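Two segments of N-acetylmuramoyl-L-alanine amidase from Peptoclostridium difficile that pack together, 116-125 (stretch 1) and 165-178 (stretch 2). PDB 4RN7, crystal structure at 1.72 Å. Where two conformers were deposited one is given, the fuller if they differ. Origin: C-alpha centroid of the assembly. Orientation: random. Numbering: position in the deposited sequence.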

ATOM      1  N   SER A 116       5.279   2.804  11.248  1.00 35.77           N
ATOM      2  CA  SER A 116       5.089   3.304  12.603  1.00 38.86           C
ATOM      3  C   SER A 116       3.855   4.193  12.725  1.00 41.10           C
ATOM      4  O   SER A 116       3.152   4.154  13.732  1.00 39.69           O
ATOM      5  CB  SER A 116       6.333   4.051  13.072  1.00 49.94           C
ATOM      6  OG  SER A 116       7.425   3.163  13.172  1.00 49.60           O
ATOM      7  N   THR A 117       3.590   4.986  11.692  1.00 36.57           N
ATOM      8  CA  THR A 117       2.459   5.902  11.725  1.00 41.09           C
ATOM      9  C   THR A 117       1.140   5.124  11.641  1.00 35.94           C
ATOM     10  O   THR A 117       0.177   5.431  12.359  1.00 38.58           O
ATOM     11  CB  THR A 117       2.561   6.942  10.593  1.00 41.78           C
ATOM     12  OG1 THR A 117       3.820   7.625  10.699  1.00 40.60           O
ATOM     13  CG2 THR A 117       1.436   7.957  10.709  1.00 43.87           C
ATOM     14  N   ILE A 118       1.107   4.117  10.771  1.00 33.77           N
ATOM     15  CA  ILE A 118      -0.057   3.247  10.653  1.00 33.23           C
ATOM     16  C   ILE A 118      -0.375   2.654  12.021  1.00 36.46           C
ATOM     17  O   ILE A 118      -1.517   2.723  12.479  1.00 39.61           O
ATOM     18  CB  ILE A 118       0.178   2.097   9.649  1.00 32.80           C
ATOM     19  CG1 ILE A 118       0.220   2.617   8.215  1.00 29.88           C
ATOM     20  CG2 ILE A 118      -0.934   1.066   9.753  1.00 31.88           C
ATOM     21  CD1 ILE A 118       0.682   1.564   7.214  1.00 27.24           C
ATOM     22  N   VAL A 119       0.641   2.104  12.682  1.00 34.02           N
ATOM     23  CA  VAL A 119       0.458   1.501  14.002  1.00 39.49           C
ATOM     24  C   VAL A 119      -0.169   2.460  15.024  1.00 46.97           C
ATOM     25  O   VAL A 119      -0.923   2.038  15.911  1.00 45.78           O
ATOM     26  CB  VAL A 119       1.788   0.913  14.533  1.00 34.85           C
ATOM     27  CG1 VAL A 119       1.632   0.419  15.952  1.00 40.37           C
ATOM     28  CG2 VAL A 119       2.231  -0.231  13.621  1.00 42.24           C
ATOM     29  N   SER A 120       0.121   3.752  14.893  1.00 46.66           N
ATOM     30  CA  SER A 120      -0.423   4.733  15.826  0.69 45.55           C
ATOM     31  C   SER A 120      -1.891   5.045  15.534  1.00 50.29           C
ATOM     32  O   SER A 120      -2.653   5.342  16.452  1.00 52.52           O
ATOM     33  CB  SER A 120       0.405   6.016  15.811  0.69 47.64           C
ATOM     34  OG  SER A 120       0.274   6.683  14.570  0.69 48.92           O
ATOM     35  N   TYR A 121      -2.279   4.963  14.267  1.00 42.17           N
ATOM     36  CA  TYR A 121      -3.643   5.282  13.834  1.00 42.34           C
ATOM     37  C   TYR A 121      -4.670   4.151  13.949  1.00 47.82           C
ATOM     38  O   TYR A 121      -5.808   4.397  14.345  1.00 53.91           O
ATOM     39  CB  TYR A 121      -3.625   5.839  12.405  1.00 37.55           C
ATOM     40  CG  TYR A 121      -3.344   7.317  12.381  1.00 39.67           C
ATOM     41  CD1 TYR A 121      -2.062   7.805  12.606  1.00 43.31           C
ATOM     42  CD2 TYR A 121      -4.366   8.232  12.155  1.00 46.04           C
ATOM     43  CE1 TYR A 121      -1.801   9.166  12.600  1.00 47.98           C
ATOM     44  CE2 TYR A 121      -4.117   9.594  12.146  1.00 48.39           C
ATOM     45  CZ  TYR A 121      -2.832  10.055  12.367  1.00 51.00           C
ATOM     46  OH  TYR A 121      -2.582  11.409  12.358  1.00 52.54           O
ATOM     47  N   VAL A 122      -4.287   2.928  13.590  1.00 38.29           N
ATOM     48  CA  VAL A 122      -5.235   1.809  13.647  1.00 35.54           C
ATOM     49  C   VAL A 122      -4.951   0.892  14.834  1.00 41.14           C
ATOM     50  O   VAL A 122      -5.820   0.104  15.244  1.00 44.18           O
ATOM     51  CB  VAL A 122      -5.262   0.990  12.343  1.00 34.87           C
ATOM     52  CG1 VAL A 122      -6.050   1.725  11.281  1.00 46.31           C
ATOM     53  CG2 VAL A 122      -3.859   0.722  11.863  1.00 45.55           C
ATOM     54  N   LYS A 123      -3.746   1.009  15.389  1.00 38.09           N
ATOM     55  CA  LYS A 123      -3.388   0.281  16.619  1.00 43.42           C
ATOM     56  C   LYS A 123      -3.557  -1.221  16.412  1.00 50.87           C
ATOM     57  O   LYS A 123      -4.234  -1.920  17.177  1.00 56.35           O
ATOM     58  CB  LYS A 123      -4.187   0.784  17.831  1.00 56.03           C
ATOM     59  CG  LYS A 123      -3.924   2.246  18.192  1.00 59.80           C
ATOM     60  CD  LYS A 123      -5.132   3.118  17.881  1.00 68.23           C
ATOM     61  N   VAL A 124      -2.937  -1.681  15.333  1.00 38.38           N
ATOM     62  CA  VAL A 124      -2.927  -3.066  14.909  1.00 36.43           C
ATOM     63  C   VAL A 124      -1.581  -3.620  15.328  1.00 32.60           C
ATOM     64  O   VAL A 124      -0.700  -2.873  15.761  1.00 38.39           O
ATOM     65  CB  VAL A 124      -3.011  -3.151  13.382  1.00 48.68           C
ATOM     66  CG1 VAL A 124      -4.363  -2.678  12.913  1.00 54.57           C
ATOM     67  CG2 VAL A 124      -1.929  -2.300  12.759  1.00 42.49           C
ATOM     68  N   ARG A 125      -1.422  -4.928  15.176  1.00 36.59           N
ATOM     69  CA  ARG A 125      -0.179  -5.595  15.525  0.63 41.21           C
ATOM     70  C   ARG A 125       0.922  -5.120  14.585  1.00 38.54           C
ATOM     71  O   ARG A 125       0.735  -5.102  13.365  1.00 34.25           O
ATOM     72  CB  ARG A 125      -0.377  -7.104  15.417  0.63 46.03           C
ATOM     73  CG  ARG A 125       0.858  -7.941  15.626  0.63 52.17           C
ATOM     74  CD  ARG A 125       0.442  -9.378  15.932  0.63 57.46           C
ATOM     75  NE  ARG A 125       1.507 -10.326  15.641  0.63 59.91           N
ATOM     76  CZ  ARG A 125       2.398 -10.736  16.536  0.63 59.59           C
ATOM     77  NH1 ARG A 125       2.352 -10.280  17.784  0.63 51.83           N
ATOM     78  NH2 ARG A 125       3.339 -11.603  16.182  0.63 62.50           N
ATOM     79  N   LYS A 165     -14.770   2.617   8.267  1.00 44.66           N
ATOM     80  CA  LYS A 165     -14.140   3.497   9.241  1.00 45.25           C
ATOM     81  C   LYS A 165     -12.709   3.030   9.491  1.00 39.64           C
ATOM     82  O   LYS A 165     -11.806   3.839   9.697  1.00 42.32           O
ATOM     83  CB  LYS A 165     -14.981   3.596  10.529  1.00 46.07           C
ATOM     84  CG  LYS A 165     -15.964   4.791  10.504  1.00 57.81           C
ATOM     85  CD  LYS A 165     -17.131   4.635  11.476  1.00 62.15           C
ATOM     86  CE  LYS A 165     -18.095   5.817  11.378  1.00 69.01           C
ATOM     87  NZ  LYS A 165     -17.544   7.062  11.993  1.00 69.33           N
ATOM     88  N   TYR A 166     -12.501   1.721   9.415  1.00 35.21           N
ATOM     89  CA  TYR A 166     -11.173   1.159   9.545  1.00 35.29           C
ATOM     90  C   TYR A 166     -10.339   1.520   8.315  1.00 35.13           C
ATOM     91  O   TYR A 166      -9.169   1.875   8.431  1.00 31.59           O
ATOM     92  CB  TYR A 166     -11.265  -0.352   9.657  1.00 37.88           C
ATOM     93  CG  TYR A 166      -9.940  -0.996   9.905  1.00 36.23           C
ATOM     94  CD1 TYR A 166      -9.384  -0.990  11.176  1.00 43.44           C
ATOM     95  CD2 TYR A 166      -9.234  -1.605   8.875  1.00 39.96           C
ATOM     96  CE1 TYR A 166      -8.171  -1.574  11.419  1.00 50.55           C
ATOM     97  CE2 TYR A 166      -8.009  -2.201   9.114  1.00 52.51           C
ATOM     98  CZ  TYR A 166      -7.490  -2.179  10.387  1.00 44.68           C
ATOM     99  OH  TYR A 166      -6.279  -2.761  10.661  1.00 49.41           O
ATOM    100  N   GLN A 167     -10.932   1.418   7.136  1.00 34.73           N
ATOM    101  CA  GLN A 167     -10.202   1.804   5.934  1.00 31.96           C
ATOM    102  C   GLN A 167      -9.806   3.277   6.007  1.00 34.49           C
ATOM    103  O   GLN A 167      -8.725   3.657   5.568  1.00 32.23           O
ATOM    104  CB  GLN A 167     -11.039   1.538   4.687  1.00 32.69           C
ATOM    105  CG  GLN A 167     -11.159   0.055   4.334  1.00 27.35           C
ATOM    106  CD  GLN A 167     -12.014  -0.144   3.098  1.00 33.17           C
ATOM    107  OE1 GLN A 167     -12.408   0.822   2.452  1.00 36.12           O
ATOM    108  NE2 GLN A 167     -12.309  -1.391   2.769  1.00 31.62           N
ATOM    109  N   ASP A 168     -10.681   4.098   6.576  1.00 31.58           N
ATOM    110  CA  ASP A 168     -10.420   5.529   6.677  1.00 32.60           C
ATOM    111  C   ASP A 168      -9.249   5.834   7.614  1.00 34.24           C
ATOM    112  O   ASP A 168      -8.387   6.655   7.304  1.00 39.48           O
ATOM    113  CB  ASP A 168     -11.679   6.245   7.162  1.00 40.39           C
ATOM    114  CG  ASP A 168     -11.530   7.741   7.153  1.00 53.90           C
ATOM    115  OD1 ASP A 168     -11.556   8.325   6.052  1.00 55.20           O
ATOM    116  OD2 ASP A 168     -11.393   8.332   8.245  1.00 56.41           O
ATOM    117  N   GLN A 169      -9.238   5.166   8.761  1.00 33.89           N
ATOM    118  CA  GLN A 169      -8.163   5.322   9.734  0.52 34.55           C
ATOM    119  C   GLN A 169      -6.843   4.875   9.144  1.00 34.01           C
ATOM    120  O   GLN A 169      -5.832   5.548   9.306  1.00 34.26           O
ATOM    121  CB  GLN A 169      -8.435   4.479  10.965  0.52 38.36           C
ATOM    122  CG  GLN A 169      -9.604   4.917  11.793  0.52 37.50           C
ATOM    123  CD  GLN A 169      -9.716   4.083  13.045  0.52 57.40           C
ATOM    124  OE1 GLN A 169      -9.219   4.466  14.108  0.52 59.65           O
ATOM    125  NE2 GLN A 169     -10.354   2.924  12.925  0.52 53.29           N
ATOM    126  N   LEU A 170      -6.865   3.731   8.467  1.00 34.35           N
ATOM    127  CA  LEU A 170      -5.669   3.165   7.857  1.00 31.42           C
ATOM    128  C   LEU A 170      -5.134   4.126   6.804  1.00 31.13           C
ATOM    129  O   LEU A 170      -3.942   4.433   6.776  1.00 32.04           O
ATOM    130  CB  LEU A 170      -5.999   1.799   7.244  1.00 31.69           C
ATOM    131  CG  LEU A 170      -4.957   1.171   6.325  1.00 38.31           C
ATOM    132  CD1 LEU A 170      -3.641   0.982   7.065  1.00 34.62           C
ATOM    133  CD2 LEU A 170      -5.481  -0.156   5.791  1.00 35.99           C
ATOM    134  N   ALA A 171      -6.029   4.629   5.958  1.00 30.82           N
ATOM    135  CA  ALA A 171      -5.637   5.580   4.925  1.00 30.50           C
ATOM    136  C   ALA A 171      -5.064   6.850   5.546  1.00 32.25           C
ATOM    137  O   ALA A 171      -4.068   7.378   5.058  1.00 33.15           O
ATOM    138  CB  ALA A 171      -6.804   5.907   3.992  1.00 30.61           C
ATOM    139  N   GLU A 172      -5.673   7.324   6.630  1.00 33.57           N
ATOM    140  CA  GLU A 172      -5.174   8.531   7.285  1.00 36.07           C
ATOM    141  C   GLU A 172      -3.767   8.289   7.836  1.00 35.94           C
ATOM    142  O   GLU A 172      -2.876   9.134   7.686  1.00 36.98           O
ATOM    143  CB  GLU A 172      -6.124   8.987   8.396  1.00 37.73           C
ATOM    144  CG  GLU A 172      -5.721  10.296   9.080  1.00 42.18           C
ATOM    145  CD  GLU A 172      -5.694  11.501   8.147  1.00 49.69           C
ATOM    146  OE1 GLU A 172      -6.370  11.487   7.095  1.00 45.95           O
ATOM    147  OE2 GLU A 172      -4.986  12.474   8.472  1.00 50.18           O
ATOM    148  N   GLY A 173      -3.568   7.122   8.443  1.00 35.18           N
ATOM    149  CA  GLY A 173      -2.262   6.749   8.957  1.00 38.19           C
ATOM    150  C   GLY A 173      -1.214   6.719   7.858  1.00 36.33           C
ATOM    151  O   GLY A 173      -0.100   7.217   8.032  1.00 35.70           O
ATOM    152  N   ILE A 174      -1.573   6.140   6.718  1.00 32.90           N
ATOM    153  CA  ILE A 174      -0.664   6.096   5.578  1.00 32.36           C
ATOM    154  C   ILE A 174      -0.334   7.500   5.070  1.00 36.13           C
ATOM    155  O   ILE A 174       0.831   7.821   4.824  1.00 34.03           O
ATOM    156  CB  ILE A 174      -1.241   5.247   4.433  1.00 30.95           C
ATOM    157  CG1 ILE A 174      -1.427   3.793   4.893  1.00 30.17           C
ATOM    158  CG2 ILE A 174      -0.321   5.296   3.220  1.00 31.07           C
ATOM    159  CD1 ILE A 174      -2.252   2.959   3.922  1.00 31.44           C
ATOM    160  N   VAL A 175      -1.360   8.333   4.914  1.00 34.05           N
ATOM    161  CA  VAL A 175      -1.146   9.719   4.499  1.00 35.69           C
ATOM    162  C   VAL A 175      -0.124  10.413   5.392  1.00 37.20           C
ATOM    163  O   VAL A 175       0.845  10.998   4.904  1.00 39.10           O
ATOM    164  CB  VAL A 175      -2.444  10.529   4.524  1.00 37.02           C
ATOM    165  CG1 VAL A 175      -2.157  12.004   4.267  1.00 42.49           C
ATOM    166  CG2 VAL A 175      -3.406   9.997   3.483  1.00 37.30           C
ATOM    167  N   GLN A 176      -0.328  10.331   6.704  1.00 37.99           N
ATOM    168  CA  GLN A 176       0.548  11.034   7.627  1.00 40.02           C
ATOM    169  C   GLN A 176       1.973  10.500   7.577  1.00 39.56           C
ATOM    170  O   GLN A 176       2.922  11.267   7.726  1.00 41.04           O
ATOM    171  CB  GLN A 176      -0.011  10.996   9.050  1.00 41.60           C
ATOM    172  CG  GLN A 176      -1.290  11.816   9.212  1.00 45.14           C
ATOM    173  CD  GLN A 176      -1.126  13.258   8.749  1.00 54.98           C
ATOM    174  OE1 GLN A 176      -0.042  13.837   8.841  1.00 58.15           O
ATOM    175  NE2 GLN A 176      -2.207  13.840   8.240  1.00 53.53           N
ATOM    176  N   GLY A 177       2.123   9.198   7.343  1.00 37.81           N
ATOM    177  CA  GLY A 177       3.447   8.608   7.214  1.00 37.71           C
ATOM    178  C   GLY A 177       4.163   9.104   5.970  1.00 38.38           C
ATOM    179  O   GLY A 177       5.344   9.464   6.005  1.00 42.28           O
ATOM    180  N   VAL A 178       3.440   9.118   4.857  1.00 36.39           N
ATOM    181  CA  VAL A 178       3.987   9.640   3.611  1.00 36.70           C
ATOM    182  C   VAL A 178       4.378  11.112   3.740  1.00 40.95           C
ATOM    183  O   VAL A 178       5.471  11.503   3.327  1.00 43.17           O
ATOM    184  CB  VAL A 178       2.985   9.473   2.470  1.00 35.98           C
ATOM    185  CG1 VAL A 178       3.484  10.171   1.199  1.00 37.25           C
ATOM    186  CG2 VAL A 178       2.751   8.005   2.212  1.00 34.47           C
TER

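The two helices meet most intimately at a residue with no side chain. At Gly173 the backbones come so close that its CA lies 4.5 Å from the CA of Ile118, and a CB modelled there with ideal geometry would fall 3.1 Å from Tyr121 CB and 3.3 Å from Ile118 CA, both tight. The bare CA is instead covered by the aromatic ring of Tyr121: Gly173 CA sits 4.0 Å from the centroid of that ring, 27° off its normal, in a CH-pi contact over one face.

The helix of stretch 1 and that of stretch 2 run in roughly opposite directions, at 146° between their N-to-C vectors, and their axes approach to 7.8 Å. Accordingly, the register runs backward, from Thr117 beside Gly177, through Ile118 beside Gly173, to Val122 beside Leu170. Gly173 and Gly177 are one helical turn apart, so both present backbone to the partner. Next to them, Thr117 points toward stretch 2 and lays its methyl against the backbone, with Thr117 CG2 3.2 Å from Gly173 O, while Thr117 OG1 comes within 3.6 Å of Gly177 CA. Gly173 O accepts the helical hydrogen bond from Gly177 N at 3.1 Å.

Apolar packing extends the contact. Ile118 reaches two residues of stretch 2: its CG2 lies 3.8 Å from Leu170 CD1, and its CD1 lies 3.8 Å from Ile174 CG1. One turn later, Val122 CG1 packs 4.0 Å from Leu170 CB and 3.9 Å from Tyr166 CE1. Beyond the helix, Lys123 adopts a positive phi, and Val124 follows in an extended conformation, its CG1 meeting the Tyr166 ring near its plane, 3.0 Å from Tyr166 OH. Although the CA-to-CB bond of Tyr166 points sideways, its t rotamer carries the ring closer to stretch 1.

Tyr121 also spans more polar residues through their aliphatic portions, with Tyr121 CE2 3.5 Å from Glu172 CG and Tyr121 OH 3.4 Å from Gln176 CG. The polar ends of these two residues pair within their own helix, where Gln176 NE2 donates to Glu172 OE2 at 3.1 Å.

No hydrogen bond crosses between the stretches. Even the approach of Tyr121 O to Gln169 OE1, at 3.4 Å, brings together two acceptors. Backbone polar groups are largely engaged within each helix, and Ser120 OG donates to Thr117 O at 2.5 Å within stretch 1. The 565 Å² buried between the stretches, summed over both sides, therefore reflects close van der Waals packing and the CH-pi contact.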